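Local coordinates for autoinducer synthesis protein lasI (Pseudomonas aeruginosa, PDB 1RO5) that makes the quorum-sensing signal N-(3-oxododecanoyl)homoserine lactone from S-adenosyl-L-methionine and an acyl chain carried on acyl carrier protein, at residues A[12-15]-A[16-20]; A[58-62]-A[63-67]; A[86-90]-A[91-95]. All coordinates share one frame; numbering follows the deposited sequence.

Contact 1 of 3, residues A[12-15]-A[16-20]; sequences EEFD and KKLLG
F14 and L19 pack tightly where the chain coming out of strand 5-10 turns into helix 16-30. L19 meets F14 at about a right angle: its CD2 methyl rests 3.7 Å from F14 CB, and its other methyl, CD1, lies 3.7 Å from the carbonyl oxygen F14 O. L18 takes a different part of the phenylalanine. Its CD1 comes to the edge of the ring, near the ring plane, 3.9 Å from F14 CD2. The first torsion of F14 (chi1 -68°) keeps the ring beside the backbone nitrogen, where its CD2 edge reaches L18. Beyond these leucines the same ring packs on Y56 and L58 of strand 55-61 and on Q7 of strand 5-10, so the helix start is packed against these two strands.

The backbone adds one firm bond. L19 N donates to D15 O at 3.1 Å with the N-H nearly straight (166°), and the donor sits in the carbonyl plane. L18 CB packs 3.4 Å from that same oxygen.

The other side is loose. The D15 side chain lies alongside L18, pointing the same way, and its OD2 only brushes L18 CD1 at 3.9 Å. K16 and K17, both exposed, lead their chains away from residues 12-15, and D15 OD1 stays 6.7 Å from K17 NZ, too far for a salt bridge. Apolar packing and the L19 N to D15 O bond therefore hold this corner together, while the charges probably contribute little more than a weak, solvent-screened attraction.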
# COMPACT_ATOMS: atom_id res chain seq x y z
N GLU A 12 9.42 1.84 -13.77
CA GLU A 12 9.92 2.28 -15.07
C GLU A 12 8.94 3.31 -15.71
O GLU A 12 9.44 4.27 -16.26
CB GLU A 12 10.13 1.04 -16.03
CG GLU A 12 11.59 0.50 -16.15
CD GLU A 12 11.91 -0.23 -17.55
OE1 GLU A 12 12.07 0.44 -18.64
OE2 GLU A 12 12.02 -1.51 -17.58
N GLU A 13 7.61 3.14 -15.62
CA GLU A 13 6.66 4.15 -16.15
C GLU A 13 6.66 5.57 -15.47
O GLU A 13 5.92 6.45 -15.89
CB GLU A 13 5.20 3.62 -16.21
CG GLU A 13 4.96 2.18 -16.80
CD GLU A 13 3.43 1.84 -16.69
OE1 GLU A 13 2.65 2.81 -16.91
OE2 GLU A 13 2.95 0.68 -16.36
N PHE A 14 7.46 5.83 -14.43
CA PHE A 14 7.30 7.13 -13.78
C PHE A 14 8.60 7.85 -13.97
O PHE A 14 9.65 7.19 -14.04
CB PHE A 14 7.09 7.07 -12.27
CG PHE A 14 5.80 6.49 -11.83
CD1 PHE A 14 5.68 5.14 -11.56
CD2 PHE A 14 4.73 7.30 -11.50
CE1 PHE A 14 4.51 4.59 -11.06
CE2 PHE A 14 3.54 6.70 -10.95
CZ PHE A 14 3.46 5.35 -10.76
N ASP A 15 8.50 9.19 -14.01
CA ASP A 15 9.56 10.14 -14.31
C ASP A 15 10.46 10.13 -13.10
O ASP A 15 9.95 10.28 -11.98
CB ASP A 15 8.96 11.57 -14.49
CG ASP A 15 7.55 11.57 -15.22
OD1 ASP A 15 7.45 12.40 -16.20
OD2 ASP A 15 6.51 10.82 -14.94
N LYS A 16 11.75 10.00 -13.30
CA LYS A 16 12.77 10.16 -12.22
C LYS A 16 12.47 11.22 -11.17
O LYS A 16 12.99 11.16 -10.05
CB LYS A 16 14.22 10.40 -12.76
CG LYS A 16 14.93 9.24 -13.63
CD LYS A 16 14.83 7.86 -12.96
CE LYS A 16 14.82 6.57 -13.90
NZ LYS A 16 14.23 5.26 -13.19
N LYS A 17 11.65 12.20 -11.53
CA LYS A 17 11.32 13.32 -10.65
C LYS A 17 10.17 12.95 -9.77
O LYS A 17 10.13 13.31 -8.64
CB LYS A 17 10.83 14.59 -11.46
CG LYS A 17 11.92 15.39 -12.29
CD LYS A 17 11.33 15.59 -13.83
CE LYS A 17 12.38 15.82 -14.92
NZ LYS A 17 12.15 17.19 -15.58
N LEU A 18 9.15 12.35 -10.35
CA LEU A 18 8.06 11.89 -9.54
C LEU A 18 8.60 10.86 -8.53
O LEU A 18 8.26 10.98 -7.34
CB LEU A 18 7.08 11.19 -10.43
CG LEU A 18 5.91 12.04 -10.67
CD1 LEU A 18 4.95 11.24 -11.42
CD2 LEU A 18 5.44 12.66 -9.36
N LEU A 19 9.48 9.94 -8.98
CA LEU A 19 10.01 8.87 -8.13
C LEU A 19 10.73 9.52 -7.01
O LEU A 19 10.65 9.07 -5.83
CB LEU A 19 10.96 7.90 -8.84
CG LEU A 19 10.23 7.14 -9.89
CD1 LEU A 19 11.22 6.43 -10.83
CD2 LEU A 19 9.13 6.19 -9.32
N GLY A 20 11.40 10.63 -7.30
CA GLY A 20 12.22 11.26 -6.25
C GLY A 20 11.28 11.87 -5.24
O GLY A 20 11.50 11.74 -4.06

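Contact 2 of 3, residues A[58-62]-A[63-67]; sequences LIQED and GQVFG. Residue 63 of segment 63-67 comes from a tag, linker or insertion.
The first torsion of F66 (chi1 -75°) keeps its ring beside its own backbone nitrogen and brings CD1 within 3.7 Å of E61 CB on the partner strand. V65 points, with Q60, to the face opposite E61; with CG1 anti to the backbone N (chi1 -175°), its second methyl, CG2, is left facing Q60 CG at 4.2 Å and, more loosely, L58 CD1. The amide end of Q60 works elsewhere, its OE1 accepting a hydrogen bond from Q7 NE2 on strand 5-10.

Strands 55-61 and 64-73 form a tight beta hairpin closed by a type I' turn from E61 to Q64, in which G63 is an inserted residue. E61 and Q64 make a hydrogen-bonded pair, with E61 N donating to Q64 O at 3.1 Å. Farther along comes a classic beta bulge: F66 and G67 both stand opposite I59. I59 O takes the N-H of F66 at 3.0 Å, while I59 N gives its own hydrogen to G67 O, also at 3.0 Å and almost straight (171°).

L18 of helix 16-30 covers L58, Q60 and V65, whereas I59, on the face opposite Q60 and V65, packs on C120 and A124 of helix 118-133. At the exposed turn, the side chain of D62 lies about 6 Å from the zinc ion bound at G1, S2 and H3.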
# COMPACT_ATOMS: atom_id res chain seq x y z
N LEU A 58 0.67 6.66 -6.80
CA LEU A 58 0.80 8.03 -6.34
C LEU A 58 -0.55 8.81 -6.38
O LEU A 58 -1.30 8.70 -7.37
CB LEU A 58 1.80 8.75 -7.25
CG LEU A 58 3.18 8.09 -7.48
CD1 LEU A 58 4.01 9.07 -8.30
CD2 LEU A 58 3.88 7.69 -6.19
N ILE A 59 -0.85 9.58 -5.33
CA ILE A 59 -1.97 10.51 -5.36
C ILE A 59 -1.37 11.86 -5.43
O ILE A 59 -0.48 12.17 -4.68
CB ILE A 59 -2.74 10.39 -4.14
CG1 ILE A 59 -3.39 9.06 -4.21
CG2 ILE A 59 -3.89 11.29 -4.14
CD1 ILE A 59 -4.07 8.65 -2.89
N GLN A 60 -1.84 12.67 -6.35
CA GLN A 60 -1.31 14.05 -6.43
C GLN A 60 -2.36 15.15 -6.35
O GLN A 60 -3.53 14.94 -6.59
CB GLN A 60 -0.50 14.25 -7.68
CG GLN A 60 0.64 13.33 -7.81
CD GLN A 60 1.13 13.42 -9.21
OE1 GLN A 60 0.73 12.60 -10.04
NE2 GLN A 60 1.97 14.44 -9.51
N GLU A 61 -1.89 16.36 -6.03
CA GLU A 61 -2.75 17.50 -5.76
C GLU A 61 -1.83 18.69 -5.75
O GLU A 61 -0.76 18.66 -5.12
CB GLU A 61 -3.43 17.35 -4.45
CG GLU A 61 -4.52 18.35 -4.29
CD GLU A 61 -5.65 17.84 -3.39
OE1 GLU A 61 -6.79 18.41 -3.52
OE2 GLU A 61 -5.42 16.90 -2.56
N ASP A 62 -2.23 19.71 -6.51
CA ASP A 62 -1.44 20.93 -6.77
C ASP A 62 0.04 20.62 -7.15
O ASP A 62 0.98 21.29 -6.67
CB ASP A 62 -1.58 21.94 -5.58
CG ASP A 62 -3.08 22.08 -5.06
OD1 ASP A 62 -4.08 22.10 -5.87
OD2 ASP A 62 -3.35 22.16 -3.82
N GLY A 63 0.22 19.57 -7.96
CA GLY A 63 1.49 19.33 -8.65
C GLY A 63 2.47 18.53 -7.81
O GLY A 63 3.69 18.56 -7.94
N GLN A 64 1.81 18.04 -6.30
CA GLN A 64 2.72 17.40 -5.37
C GLN A 64 2.17 16.05 -5.09
O GLN A 64 0.92 15.91 -4.92
CB GLN A 64 2.81 18.16 -4.04
CG GLN A 64 3.07 19.58 -4.32
CD GLN A 64 3.39 20.33 -3.04
OE1 GLN A 64 2.51 20.97 -2.42
NE2 GLN A 64 4.65 20.26 -2.65
N VAL A 65 3.10 15.10 -4.92
CA VAL A 65 2.75 13.80 -4.30
C VAL A 65 2.28 13.99 -2.87
O VAL A 65 3.02 14.47 -2.07
CB VAL A 65 3.86 12.84 -4.38
CG1 VAL A 65 3.37 11.48 -3.84
CG2 VAL A 65 4.23 12.64 -5.82
N PHE A 66 1.03 13.64 -2.57
CA PHE A 66 0.56 13.65 -1.15
C PHE A 66 0.40 12.27 -0.58
O PHE A 66 0.11 12.15 0.59
CB PHE A 66 -0.80 14.43 -1.01
CG PHE A 66 -0.61 15.88 -1.10
CD1 PHE A 66 -0.49 16.52 -2.36
CD2 PHE A 66 -0.43 16.67 0.06
CE1 PHE A 66 -0.23 17.93 -2.45
CE2 PHE A 66 -0.15 18.11 -0.03
CZ PHE A 66 -0.04 18.72 -1.28
N GLY A 67 0.52 11.21 -1.37
CA GLY A 67 0.33 9.87 -0.80
C GLY A 67 0.91 8.89 -1.78
O GLY A 67 0.95 9.15 -2.99

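Contact 3 of 3, residues A[86-90]-A[91-95]; sequences ELLHG and KEAPC
L88 and K91 do most of the work here, meeting at the two ends of a type I' turn whose corner is H89 and G90. K91 N donates to L88 O at 3.0 Å, and the donor stands well above the carbonyl plane. The K91 side chain then folds back over the same oxygen: with CG opposite the carbonyl carbon (chi1 -39°), CG comes within 3.0 Å of L88 O, a tight fit. From there the chain runs extended and carries NZ away from residues 86-90, so it is the aliphatic root of the lysine, rather than its charge, that takes part.

The buried L88 side chain points toward the returning chain and uses both branches. CD1 touches A93 CB at 3.9 Å, while CD2 lies 4.5 Å from P94 CD, a looser touch. Nearer the backbone, L88 CB rests 3.8 Å from K91 O. L80 and F162 also pack on this leucine.

H89 is held from outside the turn, its NE2 hydrogen-bonded to P164 O, while E86 O sits over one face of its ring, 3.7 Å above the plane. P94 O is hydrogen-bonded to the hydroxyl of Y78.

Residues 86-95, part of the long connection from helix 79-82 to strand 99-107, thus split their chemistry: a backbone hydrogen bond closes the turn at the surface, whereas the contacts of the L88 side chain with A93 and P94 are apolar, and the hydrogen bond from Y78 adds to the hold on the returning chain at P94.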
# COMPACT_ATOMS: atom_id res chain seq x y z
N GLU A 86 7.91 -13.32 10.76
CA GLU A 86 7.26 -13.57 12.08
C GLU A 86 5.78 -13.31 12.04
O GLU A 86 4.98 -14.00 12.70
CB GLU A 86 7.81 -12.63 13.21
CG GLU A 86 9.20 -12.04 13.02
CD GLU A 86 9.34 -10.87 11.95
OE1 GLU A 86 9.87 -11.19 10.85
OE2 GLU A 86 9.03 -9.65 12.24
N LEU A 87 5.33 -12.35 11.22
CA LEU A 87 3.91 -12.00 11.21
C LEU A 87 3.10 -13.06 10.48
O LEU A 87 1.85 -13.02 10.48
CB LEU A 87 3.69 -10.62 10.64
CG LEU A 87 4.27 -9.49 11.50
CD1 LEU A 87 4.06 -8.07 10.95
CD2 LEU A 87 3.73 -9.46 12.89
N LEU A 88 3.79 -13.96 9.82
CA LEU A 88 3.11 -15.12 9.18
C LEU A 88 2.63 -16.16 10.24
O LEU A 88 1.85 -17.03 9.92
CB LEU A 88 4.13 -15.83 8.26
CG LEU A 88 4.31 -15.13 6.92
CD1 LEU A 88 5.43 -15.72 6.09
CD2 LEU A 88 2.85 -15.12 6.19
N HIS A 89 3.20 -16.11 11.45
CA HIS A 89 2.94 -17.09 12.52
C HIS A 89 3.10 -18.54 12.02
O HIS A 89 2.21 -19.34 12.17
CB HIS A 89 1.57 -16.77 13.19
CG HIS A 89 1.61 -15.45 13.91
ND1 HIS A 89 2.33 -15.26 15.09
CD2 HIS A 89 1.21 -14.20 13.51
CE1 HIS A 89 2.34 -13.97 15.40
NE2 HIS A 89 1.61 -13.32 14.50
N GLY A 90 4.18 -18.81 11.31
CA GLY A 90 4.42 -20.15 10.83
C GLY A 90 3.58 -20.59 9.64
O GLY A 90 3.88 -21.65 9.08
N LYS A 91 2.56 -19.81 9.23
CA LYS A 91 1.83 -20.10 7.97
C LYS A 91 2.69 -19.88 6.75
O LYS A 91 3.82 -19.27 6.76
CB LYS A 91 0.57 -19.30 7.86
CG LYS A 91 -0.12 -19.19 9.22
CD LYS A 91 -1.60 -18.74 9.17
CE LYS A 91 -2.25 -18.91 10.56
NZ LYS A 91 -3.74 -18.57 10.51
N GLU A 92 2.24 -20.45 5.66
CA GLU A 92 3.04 -20.38 4.51
C GLU A 92 2.85 -18.96 3.88
O GLU A 92 1.73 -18.41 3.92
CB GLU A 92 2.56 -21.46 3.55
CG GLU A 92 3.32 -21.40 2.21
CD GLU A 92 3.08 -22.64 1.34
OE1 GLU A 92 1.88 -22.90 0.97
OE2 GLU A 92 4.11 -23.32 1.02
N ALA A 93 3.92 -18.39 3.31
CA ALA A 93 3.85 -17.07 2.64
C ALA A 93 3.10 -17.29 1.33
O ALA A 93 3.48 -18.17 0.52
CB ALA A 93 5.21 -16.60 2.34
N PRO A 94 2.12 -16.49 1.05
CA PRO A 94 1.40 -16.67 -0.23
C PRO A 94 2.38 -16.48 -1.45
O PRO A 94 3.38 -15.71 -1.31
CB PRO A 94 0.36 -15.53 -0.24
CG PRO A 94 0.21 -15.22 1.32
CD PRO A 94 1.64 -15.36 1.87
N CYS A 95 2.08 -17.11 -2.59
CA CYS A 95 2.91 -17.00 -3.77
C CYS A 95 2.00 -17.25 -4.93
O CYS A 95 1.67 -18.37 -5.24
CB CYS A 95 4.02 -18.04 -3.71
SG CYS A 95 5.10 -17.98 -5.19

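Contacts 1 and 2 belong to one neighbourhood. Their centres are 13 Å apart and they pack directly, F14 CE2 lying 3.6 Å from L58 CD1 and L18 CD2 lying 3.7 Å from V65 CG2, so the start of helix 16-30 rests on the hairpin. Contact 2 is largely buried and relies on backbone pairing between sheet strands; contact 1 is partly buried, with apolar packing inward and charged residues outward. Contact 3 stands apart at the surface, its centre more than 30 Å from either, on the opposite side of the chain's centre. Contacts 2 and 3 each have a type I' turn, but only in contact 2 does it join paired strands.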